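Local coordinates for 3-oxo-tetronate kinase (Salmonella typhimurium, PDB 3DQQ), which probably catalyses the ATP-dependent phosphorylation of 3-oxo-tetronate to 3-oxo-tetronate 4-phosphate, as a member of the four-carbon acid sugar kinase family, at residues 277-282 with 315-320; 269-274 with 307-312; 125-130 with 171-176. One frame throughout, in Å; residues are numbered along the deposited sequence.

Contact 1 (277-282 with 315-320)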
ATOM      1  N   THR A 277      -3.683  -8.853 -24.571  1.00 39.30           N
ATOM      2  CA  THR A 277      -2.860  -8.720 -23.408  1.00 39.35           C
ATOM      3  C   THR A 277      -2.510 -10.029 -22.747  1.00 38.80           C
ATOM      4  O   THR A 277      -3.090 -11.034 -22.996  1.00 39.40           O
ATOM      5  CB  THR A 277      -3.455  -7.724 -22.376  1.00 39.64           C
ATOM      6  OG1 THR A 277      -4.129  -8.431 -21.350  1.00 39.82           O
ATOM      7  CG2 THR A 277      -4.366  -6.712 -23.035  1.00 39.36           C
ATOM      8  N   ARG A 278      -1.531  -9.983 -21.872  1.00 38.90           N
ATOM      9  CA  ARG A 278      -0.935 -11.171 -21.340  1.00 38.50           C
ATOM     10  C   ARG A 278      -0.417 -10.817 -19.950  1.00 38.33           C
ATOM     11  O   ARG A 278       0.256  -9.793 -19.774  1.00 37.81           O
ATOM     12  CB  ARG A 278       0.177 -11.586 -22.286  1.00 38.81           C
ATOM     13  CG  ARG A 278       0.685 -12.951 -22.096  1.00 39.42           C
ATOM     14  CD  ARG A 278       0.031 -13.982 -22.990  1.00 39.86           C
ATOM     15  NE  ARG A 278       1.057 -14.926 -23.444  1.00 41.58           N
ATOM     16  CZ  ARG A 278       1.760 -15.734 -22.639  1.00 41.37           C
ATOM     17  NH1 ARG A 278       1.580 -15.745 -21.306  1.00 42.61           N
ATOM     18  NH2 ARG A 278       2.685 -16.516 -23.159  1.00 40.63           N
ATOM     19  N   ASP A 279      -0.791 -11.634 -18.964  1.00 38.22           N
ATOM     20  CA  ASP A 279      -0.439 -11.409 -17.573  1.00 38.55           C
ATOM     21  C   ASP A 279       0.803 -12.154 -17.206  1.00 37.81           C
ATOM     22  O   ASP A 279       0.897 -13.323 -17.463  1.00 38.34           O
ATOM     23  CB  ASP A 279      -1.539 -11.916 -16.669  1.00 39.19           C
ATOM     24  CG  ASP A 279      -2.726 -10.987 -16.633  1.00 42.81           C
ATOM     25  OD1 ASP A 279      -2.576  -9.837 -16.092  1.00 51.19           O
ATOM     26  OD2 ASP A 279      -3.796 -11.404 -17.132  1.00 43.64           O
ATOM     27  N   VAL A 280       1.742 -11.476 -16.582  1.00 37.40           N
ATOM     28  CA  VAL A 280       3.006 -12.068 -16.230  1.00 37.53           C
ATOM     29  C   VAL A 280       2.815 -13.118 -15.139  1.00 37.94           C
ATOM     30  O   VAL A 280       2.349 -12.784 -14.055  1.00 37.99           O
ATOM     31  CB  VAL A 280       3.957 -10.997 -15.691  1.00 37.09           C
ATOM     32  CG1 VAL A 280       5.220 -11.626 -15.193  1.00 36.90           C
ATOM     33  CG2 VAL A 280       4.240  -9.956 -16.736  1.00 35.90           C
ATOM     34  N   ASP A 281       3.191 -14.374 -15.418  1.00 38.67           N
ATOM     35  CA  ASP A 281       3.128 -15.436 -14.406  1.00 38.29           C
ATOM     36  C   ASP A 281       4.403 -15.525 -13.579  1.00 38.06           C
ATOM     37  O   ASP A 281       5.458 -15.911 -14.035  1.00 37.98           O
ATOM     38  CB  ASP A 281       2.806 -16.791 -15.015  1.00 38.61           C
ATOM     39  CG  ASP A 281       2.753 -17.907 -13.969  1.00 40.35           C
ATOM     40  OD1 ASP A 281       2.216 -17.718 -12.857  1.00 47.09           O
ATOM     41  OD2 ASP A 281       3.257 -18.996 -14.236  1.00 44.48           O
ATOM     42  N   VAL A 282       4.270 -15.156 -12.333  1.00 38.49           N
ATOM     43  CA  VAL A 282       5.344 -15.220 -11.384  1.00 38.82           C
ATOM     44  C   VAL A 282       5.977 -16.608 -11.274  1.00 39.13           C
ATOM     45  O   VAL A 282       7.180 -16.697 -11.094  1.00 40.35           O
ATOM     46  CB  VAL A 282       4.839 -14.784 -10.012  1.00 39.20           C
ATOM     47  CG1 VAL A 282       5.975 -14.825  -8.997  1.00 40.95           C
ATOM     48  CG2 VAL A 282       4.260 -13.385 -10.117  1.00 38.19           C
ATOM     49  N   ALA A 315       1.773  -6.932 -15.144  1.00 41.64           N
ATOM     50  CA  ALA A 315       2.161  -7.645 -13.955  1.00 42.94           C
ATOM     51  C   ALA A 315       1.250  -7.217 -12.806  1.00 44.11           C
ATOM     52  O   ALA A 315       1.499  -7.525 -11.649  1.00 43.57           O
ATOM     53  CB  ALA A 315       3.588  -7.347 -13.634  1.00 41.83           C
ATOM     54  N   THR A 316       0.158  -6.541 -13.119  1.00 46.47           N
ATOM     55  CA  THR A 316      -0.646  -5.956 -12.059  1.00 48.65           C
ATOM     56  C   THR A 316      -1.561  -7.000 -11.357  1.00 50.43           C
ATOM     57  O   THR A 316      -1.894  -6.840 -10.183  1.00 51.10           O
ATOM     58  CB  THR A 316      -1.351  -4.594 -12.506  1.00 49.29           C
ATOM     59  OG1 THR A 316      -2.669  -4.855 -12.959  1.00 49.94           O
ATOM     60  CG2 THR A 316      -0.520  -3.785 -13.587  1.00 46.98           C
ATOM     61  N   ALA A 317      -1.876  -8.102 -12.040  1.00 52.98           N
ATOM     62  CA  ALA A 317      -2.540  -9.295 -11.432  1.00 54.38           C
ATOM     63  C   ALA A 317      -1.674  -9.978 -10.387  1.00 56.47           C
ATOM     64  O   ALA A 317      -2.166 -10.376  -9.301  1.00 57.33           O
ATOM     65  CB  ALA A 317      -2.895 -10.322 -12.503  1.00 54.10           C
ATOM     66  N   SER A 318      -0.395 -10.151 -10.745  1.00 58.43           N
ATOM     67  CA  SER A 318       0.652 -10.697  -9.844  1.00 59.40           C
ATOM     68  C   SER A 318       0.898  -9.783  -8.607  1.00 60.99           C
ATOM     69  O   SER A 318       1.090 -10.265  -7.481  1.00 61.51           O
ATOM     70  CB  SER A 318       1.977 -10.902 -10.625  1.00 59.62           C
ATOM     71  OG  SER A 318       2.908  -9.822 -10.446  1.00 58.16           O
ATOM     72  N   THR A 319       0.906  -8.466  -8.857  1.00 62.44           N
ATOM     73  CA  THR A 319       0.875  -7.392  -7.839  1.00 63.18           C
ATOM     74  C   THR A 319      -0.264  -7.526  -6.792  1.00 64.67           C
ATOM     75  O   THR A 319      -0.183  -6.973  -5.690  1.00 64.47           O
ATOM     76  CB  THR A 319       0.787  -6.015  -8.573  1.00 62.81           C
ATOM     77  OG1 THR A 319       2.029  -5.338  -8.429  1.00 60.88           O
ATOM     78  CG2 THR A 319      -0.390  -5.124  -8.072  1.00 63.23           C
ATOM     79  N   GLN A 320      -1.314  -8.268  -7.150  1.00 66.41           N
ATOM     80  CA  GLN A 320      -2.492  -8.470  -6.295  1.00 67.51           C
ATOM     81  C   GLN A 320      -2.563  -9.874  -5.612  1.00 68.36           C
ATOM     82  O   GLN A 320      -3.618 -10.280  -5.137  1.00 68.42           O
ATOM     83  CB  GLN A 320      -3.750  -8.183  -7.164  1.00 67.96           C
ATOM     84  CG  GLN A 320      -3.964  -6.692  -7.515  1.00 68.49           C
ATOM     85  CD  GLN A 320      -4.541  -5.921  -6.325  1.00 71.17           C
ATOM     86  OE1 GLN A 320      -3.820  -5.506  -5.406  1.00 72.81           O
ATOM     87  NE2 GLN A 320      -5.853  -5.763  -6.319  1.00 72.01           N
TER
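The tight part of this contact lies where the chain leaves strand 277-279. Val280 points toward Ala315. Its CG2 branch, beside the backbone N, meets the methyl: Val280 CG2 is 4.1 Å from Ala315 CB. Leu341, Val338 and Phe342 of helix 336-351 cover this pair, so both residues are buried. Further along, Val282 CG2 sits against Ser318 CB at 3.4 Å. The carbonyl O of Val280 reaches the same carbon, with Val280 O 3.9 Å from Ser318 CB. Ser318 turns its hydroxyl back to its own segment. OG gives a hydrogen bond of 3.0 Å to Ala315 O, in the carbonyl plane and on a lone pair. Thr319 N also donates to Ala315 O, so two donors grip that oxygen.

The loose side is at Asp279 and Ala317. Here a carboxylate oxygen lies beside a methyl, with Asp279 OD1 3.6 Å from Ala317 CB. Ala317 is exposed. The charge of Asp279 is met by a salt bridge from OD2 to Arg272 NH2.

Strand 277-279 runs parallel to strand 312-314 at the edge of the sheet. Segment 277-282 runs off the end of its strand, and 315-320 follows directly on strand 312-314. Ala315 is about 7 Å, side chain to side chain, from Thr364, a probable ATP-binding residue. Loops that follow the ends of two neighbouring parallel strands thus meet in the nucleotide-binding domain, near its probable ATP site.

Contact 2 (269-274 with 307-312)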
ATOM      1  N   ALA A 269      -7.310  -2.751 -16.497  1.00 40.62           N
ATOM      2  CA  ALA A 269      -8.667  -3.324 -16.633  1.00 40.59           C
ATOM      3  C   ALA A 269      -9.360  -2.759 -17.888  1.00 40.88           C
ATOM      4  O   ALA A 269      -9.978  -3.500 -18.648  1.00 41.59           O
ATOM      5  CB  ALA A 269      -9.468  -3.061 -15.405  1.00 39.07           C
ATOM      6  N   PHE A 270      -9.189  -1.464 -18.140  1.00 41.56           N
ATOM      7  CA  PHE A 270      -9.802  -0.794 -19.291  1.00 41.31           C
ATOM      8  C   PHE A 270      -9.156  -1.227 -20.593  1.00 40.98           C
ATOM      9  O   PHE A 270      -9.810  -1.822 -21.446  1.00 40.81           O
ATOM     10  CB  PHE A 270      -9.691   0.727 -19.119  1.00 42.69           C
ATOM     11  CG  PHE A 270     -10.230   1.521 -20.285  1.00 42.87           C
ATOM     12  CD1 PHE A 270     -11.594   1.761 -20.405  1.00 44.03           C
ATOM     13  CD2 PHE A 270      -9.359   2.063 -21.238  1.00 44.81           C
ATOM     14  CE1 PHE A 270     -12.095   2.506 -21.470  1.00 44.11           C
ATOM     15  CE2 PHE A 270      -9.844   2.819 -22.320  1.00 45.21           C
ATOM     16  CZ  PHE A 270     -11.218   3.035 -22.440  1.00 44.76           C
ATOM     17  N   TYR A 271      -7.858  -0.959 -20.713  1.00 39.95           N
ATOM     18  CA  TYR A 271      -7.104  -1.279 -21.915  1.00 40.17           C
ATOM     19  C   TYR A 271      -7.224  -2.724 -22.389  1.00 40.47           C
ATOM     20  O   TYR A 271      -7.177  -2.976 -23.602  1.00 40.93           O
ATOM     21  CB  TYR A 271      -5.631  -0.972 -21.711  1.00 39.02           C
ATOM     22  CG  TYR A 271      -4.822  -0.984 -22.984  1.00 38.54           C
ATOM     23  CD1 TYR A 271      -3.847  -1.945 -23.202  1.00 36.76           C
ATOM     24  CD2 TYR A 271      -5.034  -0.025 -23.970  1.00 37.15           C
ATOM     25  CE1 TYR A 271      -3.094  -1.955 -24.368  1.00 38.01           C
ATOM     26  CE2 TYR A 271      -4.293  -0.022 -25.138  1.00 38.53           C
ATOM     27  CZ  TYR A 271      -3.321  -0.992 -25.340  1.00 38.39           C
ATOM     28  OH  TYR A 271      -2.588  -0.988 -26.505  1.00 36.38           O
ATOM     29  N   ARG A 272      -7.362  -3.673 -21.463  1.00 41.06           N
ATOM     30  CA  ARG A 272      -7.278  -5.100 -21.834  1.00 41.66           C
ATOM     31  C   ARG A 272      -8.504  -5.588 -22.647  1.00 41.80           C
ATOM     32  O   ARG A 272      -8.460  -6.617 -23.306  1.00 41.30           O
ATOM     33  CB  ARG A 272      -7.037  -5.974 -20.593  1.00 41.64           C
ATOM     34  CG  ARG A 272      -8.261  -6.593 -20.049  1.00 41.95           C
ATOM     35  CD  ARG A 272      -8.190  -7.001 -18.580  1.00 42.79           C
ATOM     36  NE  ARG A 272      -6.920  -7.506 -18.032  1.00 44.58           N
ATOM     37  CZ  ARG A 272      -6.352  -8.662 -18.342  1.00 42.58           C
ATOM     38  NH1 ARG A 272      -6.875  -9.448 -19.270  1.00 44.59           N
ATOM     39  NH2 ARG A 272      -5.228  -9.007 -17.755  1.00 40.43           N
ATOM     40  N   GLN A 273      -9.583  -4.815 -22.577  1.00 42.38           N
ATOM     41  CA  GLN A 273     -10.750  -4.986 -23.432  1.00 42.47           C
ATOM     42  C   GLN A 273     -10.550  -4.518 -24.852  1.00 42.49           C
ATOM     43  O   GLN A 273     -11.369  -4.819 -25.708  1.00 43.35           O
ATOM     44  CB  GLN A 273     -11.909  -4.216 -22.833  1.00 42.34           C
ATOM     45  CG  GLN A 273     -12.341  -4.868 -21.553  1.00 43.70           C
ATOM     46  CD  GLN A 273     -13.238  -4.021 -20.728  1.00 43.72           C
ATOM     47  OE1 GLN A 273     -12.792  -3.419 -19.762  1.00 46.69           O
ATOM     48  NE2 GLN A 273     -14.520  -3.971 -21.084  1.00 46.03           N
ATOM     49  N   HIS A 274      -9.483  -3.779 -25.107  1.00 42.39           N
ATOM     50  CA  HIS A 274      -9.277  -3.184 -26.410  1.00 42.54           C
ATOM     51  C   HIS A 274      -8.067  -3.714 -27.132  1.00 42.28           C
ATOM     52  O   HIS A 274      -7.905  -3.457 -28.319  1.00 42.78           O
ATOM     53  CB  HIS A 274      -9.135  -1.677 -26.275  1.00 43.06           C
ATOM     54  CG  HIS A 274     -10.328  -1.027 -25.663  1.00 45.41           C
ATOM     55  ND1 HIS A 274     -11.415  -0.621 -26.403  1.00 47.63           N
ATOM     56  CD2 HIS A 274     -10.614  -0.722 -24.374  1.00 48.89           C
ATOM     57  CE1 HIS A 274     -12.322  -0.096 -25.597  1.00 48.93           C
ATOM     58  NE2 HIS A 274     -11.859  -0.141 -24.360  1.00 50.01           N
ATOM     59  N   SER A 307      -2.770  -6.345 -34.293  1.00 50.43           N
ATOM     60  CA  SER A 307      -3.948  -5.675 -33.788  1.00 50.01           C
ATOM     61  C   SER A 307      -3.666  -4.233 -34.047  1.00 50.22           C
ATOM     62  O   SER A 307      -2.528  -3.858 -34.325  1.00 49.82           O
ATOM     63  CB  SER A 307      -4.109  -5.904 -32.287  1.00 49.96           C
ATOM     64  OG  SER A 307      -2.907  -5.603 -31.604  1.00 48.69           O
ATOM     65  N   GLU A 308      -4.700  -3.416 -33.982  1.00 50.97           N
ATOM     66  CA  GLU A 308      -4.509  -1.983 -34.162  1.00 50.64           C
ATOM     67  C   GLU A 308      -3.660  -1.453 -32.975  1.00 49.28           C
ATOM     68  O   GLU A 308      -2.518  -1.025 -33.171  1.00 49.03           O
ATOM     69  CB  GLU A 308      -5.873  -1.284 -34.291  1.00 51.49           C
ATOM     70  CG  GLU A 308      -5.840   0.273 -34.260  1.00 53.30           C
ATOM     71  CD  GLU A 308      -7.239   0.887 -33.895  1.00 55.40           C
ATOM     72  OE1 GLU A 308      -8.266   0.423 -34.517  1.00 59.00           O
ATOM     73  OE2 GLU A 308      -7.278   1.820 -33.001  1.00 58.90           O
ATOM     74  N   LEU A 309      -4.200  -1.542 -31.758  1.00 47.12           N
ATOM     75  CA  LEU A 309      -3.520  -1.027 -30.575  1.00 45.20           C
ATOM     76  C   LEU A 309      -2.406  -1.963 -30.093  1.00 43.69           C
ATOM     77  O   LEU A 309      -2.410  -3.150 -30.398  1.00 43.25           O
ATOM     78  CB  LEU A 309      -4.533  -0.823 -29.468  1.00 44.76           C
ATOM     79  CG  LEU A 309      -5.587   0.251 -29.692  1.00 44.29           C
ATOM     80  CD1 LEU A 309      -6.680   0.054 -28.670  1.00 43.82           C
ATOM     81  CD2 LEU A 309      -5.000   1.652 -29.566  1.00 42.12           C
ATOM     82  N   ALA A 310      -1.487  -1.412 -29.295  1.00 42.02           N
ATOM     83  CA  ALA A 310      -0.314  -2.132 -28.775  1.00 40.80           C
ATOM     84  C   ALA A 310      -0.695  -3.237 -27.773  1.00 39.58           C
ATOM     85  O   ALA A 310      -1.487  -3.011 -26.850  1.00 39.04           O
ATOM     86  CB  ALA A 310       0.674  -1.149 -28.107  1.00 40.15           C
ATOM     87  N   PRO A 311      -0.095  -4.422 -27.924  1.00 38.03           N
ATOM     88  CA  PRO A 311      -0.214  -5.476 -26.942  1.00 37.30           C
ATOM     89  C   PRO A 311       0.275  -5.041 -25.582  1.00 36.10           C
ATOM     90  O   PRO A 311       1.178  -4.230 -25.491  1.00 35.88           O
ATOM     91  CB  PRO A 311       0.726  -6.541 -27.477  1.00 37.58           C
ATOM     92  CG  PRO A 311       0.813  -6.284 -28.915  1.00 37.50           C
ATOM     93  CD  PRO A 311       0.766  -4.820 -29.039  1.00 37.93           C
ATOM     94  N   MET A 312      -0.326  -5.584 -24.534  1.00 35.55           N
ATOM     95  CA  MET A 312       0.051  -5.266 -23.157  1.00 35.08           C
ATOM     96  C   MET A 312       0.642  -6.485 -22.451  1.00 35.23           C
ATOM     97  O   MET A 312       0.167  -7.609 -22.593  1.00 34.46           O
ATOM     98  CB  MET A 312      -1.148  -4.781 -22.381  1.00 34.62           C
ATOM     99  CG  MET A 312      -0.831  -4.448 -20.951  1.00 34.82           C
ATOM    100  SD  MET A 312      -2.249  -3.718 -20.131  1.00 31.69           S
ATOM    101  CE  MET A 312      -1.724  -2.066 -20.179  1.00 34.29           C
TER
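Ala310 O is the best-held polar atom between the two segments, and one donor grips it: the hydroxyl of Tyr271. The modelled bond from Tyr271 OH to Ala310 O is very short, 2.3 Å, a value that deserves little weight at this resolution. Its direction is good. The hydroxyl lies in the carbonyl plane, on a lone pair, with a C=O...donor angle of 125°. Tyr271 CG is anti to the backbone N (chi1 -167°), which sends the ring from the helix to the loop. The ring edge faces Ala310 O. A second carbonyl is held within the loop, where Ser307 OG bonds to Leu309 O at 2.8 Å, almost in line with the C=O bond.

Helix 262-271 lies here against the parallel sheet of the nucleotide-binding domain. Tyr271 lies near the end of the helix and also touches Val255 of strand 253-257. Segment 307-312 leads into the neighbouring strand 312-314.

Met312 comes to the edge of the Tyr271 ring in a Met-aromatic contact. Its SD is 5.2 Å from the ring centroid and 75° off the ring normal. The side chain is extended as far as SD, then bends, which brings Met312 CE to 3.7 Å from Tyr271 CD1. Leu309 CD1 also packs on the ring, 4.3 Å from Tyr271 CE2. The same methyl packs on the chain after the helix, with Leu309 CD1 3.8 Å from His274 CB. Gln416 of helix 411-417 touches both Leu309 and Ala310.

Contact 3 (125-130 with 171-176)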
ATOM      1  N   VAL A 125       1.775  29.505  -1.827  1.00 34.14           N
ATOM      2  CA  VAL A 125       2.545  30.029  -0.747  1.00 33.64           C
ATOM      3  C   VAL A 125       2.037  31.438  -0.443  1.00 34.13           C
ATOM      4  O   VAL A 125       1.956  32.279  -1.344  1.00 33.56           O
ATOM      5  CB  VAL A 125       4.066  30.073  -1.122  1.00 33.53           C
ATOM      6  CG1 VAL A 125       4.848  30.855  -0.065  1.00 29.44           C
ATOM      7  CG2 VAL A 125       4.580  28.662  -1.318  1.00 31.58           C
ATOM      8  N   TYR A 126       1.729  31.706   0.831  1.00 34.75           N
ATOM      9  CA  TYR A 126       1.265  33.044   1.262  1.00 34.43           C
ATOM     10  C   TYR A 126       1.980  33.445   2.537  1.00 34.26           C
ATOM     11  O   TYR A 126       2.042  32.664   3.473  1.00 34.92           O
ATOM     12  CB  TYR A 126      -0.252  33.058   1.446  1.00 35.19           C
ATOM     13  CG  TYR A 126      -0.776  34.396   1.871  1.00 35.54           C
ATOM     14  CD1 TYR A 126      -1.326  34.598   3.137  1.00 38.19           C
ATOM     15  CD2 TYR A 126      -0.719  35.460   1.032  1.00 37.35           C
ATOM     16  CE1 TYR A 126      -1.786  35.815   3.529  1.00 36.70           C
ATOM     17  CE2 TYR A 126      -1.184  36.697   1.424  1.00 38.42           C
ATOM     18  CZ  TYR A 126      -1.705  36.858   2.668  1.00 37.00           C
ATOM     19  OH  TYR A 126      -2.133  38.101   3.010  1.00 37.91           O
ATOM     20  N   GLN A 127       2.542  34.645   2.559  1.00 33.73           N
ATOM     21  CA  GLN A 127       3.422  35.114   3.636  1.00 33.85           C
ATOM     22  C   GLN A 127       4.568  34.162   4.012  1.00 33.99           C
ATOM     23  O   GLN A 127       5.125  34.231   5.141  1.00 33.21           O
ATOM     24  CB  GLN A 127       2.623  35.434   4.876  1.00 33.81           C
ATOM     25  CG  GLN A 127       1.501  36.403   4.638  1.00 36.01           C
ATOM     26  CD  GLN A 127       1.949  37.780   4.254  1.00 36.58           C
ATOM     27  OE1 GLN A 127       3.003  38.266   4.648  1.00 40.29           O
ATOM     28  NE2 GLN A 127       1.140  38.419   3.459  1.00 39.83           N
ATOM     29  N   GLY A 128       4.923  33.289   3.070  1.00 33.69           N
ATOM     30  CA  GLY A 128       5.966  32.311   3.310  1.00 33.71           C
ATOM     31  C   GLY A 128       5.524  30.965   3.817  1.00 33.16           C
ATOM     32  O   GLY A 128       6.355  30.069   3.984  1.00 32.17           O
ATOM     33  N   TYR A 129       4.226  30.806   4.026  1.00 33.17           N
ATOM     34  CA  TYR A 129       3.690  29.532   4.497  1.00 33.78           C
ATOM     35  C   TYR A 129       3.213  28.728   3.301  1.00 34.03           C
ATOM     36  O   TYR A 129       2.617  29.278   2.378  1.00 33.79           O
ATOM     37  CB  TYR A 129       2.520  29.747   5.456  1.00 33.53           C
ATOM     38  CG  TYR A 129       2.871  30.453   6.752  1.00 34.36           C
ATOM     39  CD1 TYR A 129       3.023  29.748   7.944  1.00 32.62           C
ATOM     40  CD2 TYR A 129       3.019  31.843   6.789  1.00 35.48           C
ATOM     41  CE1 TYR A 129       3.308  30.395   9.113  1.00 32.42           C
ATOM     42  CE2 TYR A 129       3.324  32.502   7.966  1.00 33.98           C
ATOM     43  CZ  TYR A 129       3.467  31.769   9.118  1.00 34.05           C
ATOM     44  OH  TYR A 129       3.749  32.447  10.287  1.00 35.86           O
ATOM     45  N   LEU A 130       3.493  27.432   3.311  1.00 34.91           N
ATOM     46  CA  LEU A 130       3.165  26.582   2.199  1.00 35.28           C
ATOM     47  C   LEU A 130       1.838  25.910   2.471  1.00 35.47           C
ATOM     48  O   LEU A 130       1.632  25.367   3.542  1.00 35.15           O
ATOM     49  CB  LEU A 130       4.288  25.558   1.990  1.00 35.89           C
ATOM     50  CG  LEU A 130       4.191  24.439   0.906  1.00 36.52           C
ATOM     51  CD1 LEU A 130       3.824  24.980  -0.458  1.00 36.91           C
ATOM     52  CD2 LEU A 130       5.538  23.666   0.790  1.00 35.42           C
ATOM     53  N   PRO A 171       5.972  38.766  -0.081  1.00 36.27           N
ATOM     54  CA  PRO A 171       4.544  38.409  -0.085  1.00 36.36           C
ATOM     55  C   PRO A 171       3.790  38.691  -1.387  1.00 36.39           C
ATOM     56  O   PRO A 171       4.143  39.594  -2.135  1.00 36.94           O
ATOM     57  CB  PRO A 171       3.970  39.300   1.019  1.00 35.79           C
ATOM     58  CG  PRO A 171       4.878  40.455   1.061  1.00 35.19           C
ATOM     59  CD  PRO A 171       6.235  40.028   0.626  1.00 35.99           C
ATOM     60  N   ALA A 172       2.715  37.944  -1.597  1.00 36.92           N
ATOM     61  CA  ALA A 172       1.791  38.121  -2.738  1.00 36.63           C
ATOM     62  C   ALA A 172       1.501  39.576  -3.056  1.00 36.70           C
ATOM     63  O   ALA A 172       1.587  40.029  -4.202  1.00 36.95           O
ATOM     64  CB  ALA A 172       0.520  37.411  -2.454  1.00 35.78           C
ATOM     65  N   GLN A 173       1.191  40.337  -2.030  1.00 37.11           N
ATOM     66  CA  GLN A 173       0.892  41.753  -2.247  1.00 36.84           C
ATOM     67  C   GLN A 173       2.000  42.527  -2.958  1.00 37.13           C
ATOM     68  O   GLN A 173       1.695  43.446  -3.719  1.00 38.35           O
ATOM     69  CB  GLN A 173       0.562  42.430  -0.927  1.00 36.65           C
ATOM     70  CG  GLN A 173      -0.787  42.044  -0.398  1.00 36.49           C
ATOM     71  CD  GLN A 173      -0.796  40.826   0.514  1.00 39.64           C
ATOM     72  OE1 GLN A 173       0.251  40.192   0.766  1.00 40.83           O
ATOM     73  NE2 GLN A 173      -2.003  40.482   1.026  1.00 38.66           N
ATOM     74  N   THR A 174       3.274  42.205  -2.722  1.00 36.89           N
ATOM     75  CA  THR A 174       4.356  42.898  -3.444  1.00 36.93           C
ATOM     76  C   THR A 174       4.363  42.503  -4.930  1.00 37.21           C
ATOM     77  O   THR A 174       4.489  43.325  -5.822  1.00 36.35           O
ATOM     78  CB  THR A 174       5.699  42.558  -2.845  1.00 36.84           C
ATOM     79  OG1 THR A 174       5.718  42.918  -1.466  1.00 35.22           O
ATOM     80  CG2 THR A 174       6.831  43.264  -3.576  1.00 36.28           C
ATOM     81  N   LEU A 175       4.241  41.215  -5.185  1.00 38.39           N
ATOM     82  CA  LEU A 175       4.132  40.717  -6.543  1.00 39.03           C
ATOM     83  C   LEU A 175       3.005  41.464  -7.240  1.00 39.66           C
ATOM     84  O   LEU A 175       3.114  41.835  -8.396  1.00 39.52           O
ATOM     85  CB  LEU A 175       3.840  39.215  -6.503  1.00 38.80           C
ATOM     86  CG  LEU A 175       4.979  38.199  -6.611  1.00 38.72           C
ATOM     87  CD1 LEU A 175       6.311  38.681  -6.178  1.00 38.19           C
ATOM     88  CD2 LEU A 175       4.603  36.979  -5.838  1.00 39.31           C
ATOM     89  N   ASP A 176       1.916  41.684  -6.515  1.00 40.47           N
ATOM     90  CA  ASP A 176       0.766  42.395  -7.059  1.00 41.21           C
ATOM     91  C   ASP A 176       1.093  43.844  -7.355  1.00 40.87           C
ATOM     92  O   ASP A 176       0.486  44.443  -8.212  1.00 41.38           O
ATOM     93  CB  ASP A 176      -0.456  42.289  -6.110  1.00 42.34           C
ATOM     94  CG  ASP A 176      -1.050  40.838  -6.041  1.00 46.84           C
ATOM     95  OD1 ASP A 176      -0.923  40.112  -7.073  1.00 50.45           O
ATOM     96  OD2 ASP A 176      -1.611  40.417  -4.962  1.00 50.61           O
TER
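The chain from Tyr126 to Tyr129 makes a type I' beta turn, closed by backbone hydrogen bonds from Tyr126 N to Tyr129 O (3.0 Å) and from Tyr129 N to Tyr126 O (2.9 Å). This is a two-residue beta hairpin joining strands 123-126 and 129-132 of a small antiparallel sheet. Gly128 sits at a turn position where a side chain would be jammed against the carbonyl O of Gln127. The hairpin tip leans on the first turn of helix 172-177, in the sugar-binding domain. Pro171 is at the N-cap position of that helix. Asp200 joins the two parts, because its OD2 accepts from both Gln127 N and Ala172 N.

CG of Tyr126 is anti to the backbone N, which lets the end of the ring reach Gln173. The hydroxyl is caught there. Gln173 NE2 donates to Tyr126 OH at 3.1 Å, and the N-H...acceptor angle of 176° makes the bond almost straight. The hydroxyl lies close to the amide plane, while the ring and amide planes are turned 56° apart. A bend at chi2 of Gln173 brings its amide to this place. Nearer the helix start, a methyl meets the ring edge, with Ala172 CB 4.2 Å from Tyr126 CD2.

The CB of Gln127 points away from the helix, but a bend at chi2 (-66°) brings its amide back obliquely across Pro171, with Gln127 NE2 3.8 Å from Pro171 CB. The two glutamine side chains cross at about a right angle, and Gln127 NE2 is 3.3 Å from Gln173 OE1. Ala172 is buried, but the glutamines are not, so the contact lies at the surface. Gln127 CG rests 3.5 Å above the plane of the Tyr126 ring, over the outer part of one face.

From the N terminus, contact 3 comes first. It closes the loop from the hairpin at 125-130 to helix 172-177, inside the sugar-binding domain. The chain then enters the nucleotide-binding domain, where contact 2 opens at 269-274 and contact 1 opens at 277-282. Contact 2 closes at 307-312, and contact 1 only afterwards at 315-320, so the two loops cross. Together they tie helix 262-271 and strand 277-279 to the chain before and after strand 312-314. The two contacts touch directly, through a probable hydrogen bond from Arg278 N to Met312 O. Contact 3 lies on the opposite side of the chain's centre, its own centre about 48 Å from that of contact 1.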